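PDB 6OFT: probable zinc protease PqqL from Escherichia coli, which probably acts as a zinc-dependent endopeptidase of the M16 family in the periplasm, the present chain being the first half of the protein. Local coordinates for residues A[160-165]-A[237-242]. Sequence-based numbering, arbitrary orientation.
Sequences LLANTR and KAENHL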
ATOM      1  N   LEU A 160       7.620 -12.345   6.822  1.00 23.16           N
ATOM      2  CA  LEU A 160       7.019 -11.018   6.828  1.00 23.81           C
ATOM      3  C   LEU A 160       5.625 -10.983   7.458  1.00 27.45           C
ATOM      4  O   LEU A 160       5.334 -10.058   8.219  1.00 27.73           O
ATOM      5  CB  LEU A 160       6.977 -10.498   5.372  1.00 24.01           C
ATOM      6  CG  LEU A 160       6.866  -8.989   5.112  1.00 28.20           C
ATOM      7  CD1 LEU A 160       7.999  -8.206   5.780  1.00 27.77           C
ATOM      8  CD2 LEU A 160       6.909  -8.722   3.621  1.00 28.92           C
ATOM      9  N   LEU A 161       4.762 -11.977   7.152  1.00 22.37           N
ATOM     10  CA  LEU A 161       3.376 -11.956   7.620  1.00 21.42           C
ATOM     11  C   LEU A 161       3.070 -12.896   8.791  1.00 24.84           C
ATOM     12  O   LEU A 161       1.903 -13.227   9.010  1.00 23.91           O
ATOM     13  CB  LEU A 161       2.404 -12.221   6.446  1.00 21.47           C
ATOM     14  CG  LEU A 161       2.569 -11.403   5.137  1.00 25.27           C
ATOM     15  CD1 LEU A 161       1.423 -11.679   4.199  1.00 25.84           C
ATOM     16  CD2 LEU A 161       2.668  -9.903   5.398  1.00 25.15           C
ATOM     17  N   ALA A 162       4.089 -13.295   9.579  1.00 22.26           N
ATOM     18  CA  ALA A 162       3.848 -14.159  10.746  1.00 22.89           C
ATOM     19  C   ALA A 162       2.817 -13.501  11.685  1.00 27.69           C
ATOM     20  O   ALA A 162       2.875 -12.290  11.909  1.00 27.57           O
ATOM     21  CB  ALA A 162       5.148 -14.393  11.496  1.00 23.86           C
ATOM     22  N   ASN A 163       1.830 -14.281  12.156  1.00 24.81           N
ATOM     23  CA  ASN A 163       0.780 -13.851  13.095  1.00 24.27           C
ATOM     24  C   ASN A 163      -0.167 -12.758  12.562  1.00 26.70           C
ATOM     25  O   ASN A 163      -0.760 -12.031  13.354  1.00 25.95           O
ATOM     26  CB  ASN A 163       1.390 -13.427  14.439  1.00 24.42           C
ATOM     27  CG  ASN A 163       2.227 -14.482  15.110  1.00 37.51           C
ATOM     28  OD1 ASN A 163       2.014 -15.681  14.949  1.00 35.09           O
ATOM     29  ND2 ASN A 163       3.200 -14.053  15.881  1.00 28.79           N
ATOM     30  N   THR A 164      -0.346 -12.673  11.233  1.00 23.39           N
ATOM     31  CA  THR A 164      -1.297 -11.732  10.636  1.00 22.49           C
ATOM     32  C   THR A 164      -2.456 -12.547  10.049  1.00 26.16           C
ATOM     33  O   THR A 164      -2.249 -13.691   9.659  1.00 25.04           O
ATOM     34  CB  THR A 164      -0.655 -10.892   9.512  1.00 26.61           C
ATOM     35  OG1 THR A 164      -0.312 -11.739   8.433  1.00 24.08           O
ATOM     36  CG2 THR A 164       0.565 -10.114   9.954  1.00 27.57           C
ATOM     37  N   ARG A 165      -3.650 -11.944   9.913  1.00 24.57           N
ATOM     38  CA  ARG A 165      -4.770 -12.607   9.231  1.00 25.00           C
ATOM     39  C   ARG A 165      -4.435 -12.659   7.703  1.00 27.54           C
ATOM     40  O   ARG A 165      -4.837 -13.600   7.014  1.00 26.72           O
ATOM     41  CB  ARG A 165      -6.087 -11.856   9.521  1.00 25.60           C
ATOM     42  CG  ARG A 165      -7.289 -12.262   8.679  1.00 28.93           C
ATOM     43  CD  ARG A 165      -7.850 -13.634   8.989  1.00 29.37           C
ATOM     44  NE  ARG A 165      -9.196 -13.727   8.438  1.00 27.86           N
ATOM     45  CZ  ARG A 165     -10.098 -14.635   8.785  1.00 36.90           C
ATOM     46  NH1 ARG A 165      -9.800 -15.572   9.678  1.00 28.01           N
ATOM     47  NH2 ARG A 165     -11.310 -14.606   8.254  1.00 25.75           N
ATOM     48  N   LYS A 237       0.236 -10.147  16.198  1.00 26.62           N
ATOM     49  CA  LYS A 237       0.978 -10.510  17.406  1.00 26.35           C
ATOM     50  C   LYS A 237       2.465 -10.564  17.077  1.00 27.97           C
ATOM     51  O   LYS A 237       2.843 -11.078  16.022  1.00 27.94           O
ATOM     52  CB  LYS A 237       0.475 -11.860  17.958  1.00 29.73           C
ATOM     53  CG  LYS A 237       0.999 -12.199  19.362  1.00 46.18           C
ATOM     54  CD  LYS A 237       0.675 -13.628  19.816  1.00 54.27           C
ATOM     55  CE  LYS A 237       1.640 -14.681  19.300  1.00 67.01           C
ATOM     56  NZ  LYS A 237       2.987 -14.579  19.926  1.00 76.46           N
ATOM     57  N   ALA A 238       3.312 -10.030  17.968  1.00 24.21           N
ATOM     58  CA  ALA A 238       4.759 -10.044  17.757  1.00 23.89           C
ATOM     59  C   ALA A 238       5.282 -11.475  17.736  1.00 27.53           C
ATOM     60  O   ALA A 238       4.718 -12.345  18.401  1.00 26.02           O
ATOM     61  CB  ALA A 238       5.460  -9.262  18.854  1.00 24.65           C
ATOM     62  N   GLU A 239       6.339 -11.719  16.955  1.00 24.79           N
ATOM     63  CA  GLU A 239       7.022 -13.013  16.927  1.00 23.64           C
ATOM     64  C   GLU A 239       8.438 -12.695  17.397  1.00 26.19           C
ATOM     65  O   GLU A 239       9.274 -12.258  16.602  1.00 24.25           O
ATOM     66  CB  GLU A 239       7.022 -13.640  15.532  1.00 24.80           C
ATOM     67  CG  GLU A 239       7.583 -15.054  15.582  1.00 32.18           C
ATOM     68  CD  GLU A 239       7.283 -15.837  14.335  1.00 49.41           C
ATOM     69  OE1 GLU A 239       8.158 -15.871  13.442  1.00 41.46           O
ATOM     70  OE2 GLU A 239       6.163 -16.387  14.233  1.00 42.46           O
ATOM     71  N   ASN A 240       8.672 -12.852  18.709  1.00 23.02           N
ATOM     72  CA  ASN A 240       9.916 -12.526  19.403  1.00 23.08           C
ATOM     73  C   ASN A 240      11.005 -13.581  19.199  1.00 26.43           C
ATOM     74  O   ASN A 240      11.483 -14.206  20.146  1.00 25.09           O
ATOM     75  CB  ASN A 240       9.621 -12.248  20.882  1.00 23.67           C
ATOM     76  CG  ASN A 240       8.634 -11.107  21.011  1.00 41.13           C
ATOM     77  OD1 ASN A 240       8.658 -10.149  20.234  1.00 27.51           O
ATOM     78  ND2 ASN A 240       7.714 -11.206  21.946  1.00 33.23           N
ATOM     79  N   HIS A 241      11.399 -13.742  17.933  1.00 23.20           N
ATOM     80  CA  HIS A 241      12.384 -14.700  17.459  1.00 23.56           C
ATOM     81  C   HIS A 241      13.069 -14.124  16.242  1.00 26.22           C
ATOM     82  O   HIS A 241      12.409 -13.539  15.377  1.00 24.46           O
ATOM     83  CB  HIS A 241      11.696 -16.022  17.051  1.00 24.93           C
ATOM     84  CG  HIS A 241      11.092 -16.774  18.198  1.00 29.57           C
ATOM     85  ND1 HIS A 241       9.713 -16.881  18.350  1.00 31.53           N
ATOM     86  CD2 HIS A 241      11.697 -17.425  19.219  1.00 31.74           C
ATOM     87  CE1 HIS A 241       9.531 -17.588  19.455  1.00 31.42           C
ATOM     88  NE2 HIS A 241      10.694 -17.938  20.012  1.00 32.08           N
ATOM     89  N   LEU A 242      14.365 -14.278  16.194  1.00 23.62           N
ATOM     90  CA  LEU A 242      15.175 -13.828  15.046  1.00 23.60           C
ATOM     91  C   LEU A 242      15.189 -14.942  13.997  1.00 26.95           C
ATOM     92  O   LEU A 242      15.618 -16.035  14.342  1.00 27.27           O
ATOM     93  CB  LEU A 242      16.591 -13.546  15.537  1.00 23.83           C
ATOM     94  CG  LEU A 242      17.554 -13.051  14.467  1.00 28.10           C
ATOM     95  CD1 LEU A 242      17.030 -11.783  13.818  1.00 26.87           C
ATOM     96  CD2 LEU A 242      18.951 -12.854  15.027  1.00 31.17           C
TER
HETATM   97  O   HOH W   1       4.890 -16.407  17.133  1.00 54.61           O
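In Asn163, chi1 (-57°) sets CG beside the backbone N, anti to the carbonyl carbon, and chi2 (-29°) then turns ND2 to Lys237 O, while Glu239, with CG anti to the backbone N (chi1 -173°) and the chain extended beyond it, brings its carboxylate to Ala162. The link across is Asn163 ND2 to Lys237 O, a hydrogen bond of 3.0 Å. The acceptor lies almost in the amide plane of Asn163, but the donor stands above the carbonyl plane of Lys237. ND2 also comes within 3.4 Å of Ala238 O, and it donates to a water 3.2 Å away that in turn donates to Glu239 OE2. Lys237 bends at its outer torsions, so that NZ folds back onto Ala238 O (3.2 Å), nearly along the C=O axis, and its CE lies 3.8 Å from Asn163 ND2. Ala162 meets the carboxylate through CB, 3.5 Å from Glu239 OE2; the other oxygen, OE1, is in a salt bridge with Arg243. Asn163 occupies the third position of a type II beta turn from Leu161 to Thr164, just after helix 148-160. Leu161 O receives both Thr164 N and Thr164 OG1 (2.7 Å) from the same face of its plane. The contact joins the turn, in the insulinase-type (M16) range, to the loop leading into strand 242-248, in the M16 inactive-domain range, away from the predicted zinc site. Its chemistry is polar and partly water-mediated: at the surface the Asn163 amide bonds directly to Lys237 O, and to Glu239 OE2 only by way of the water.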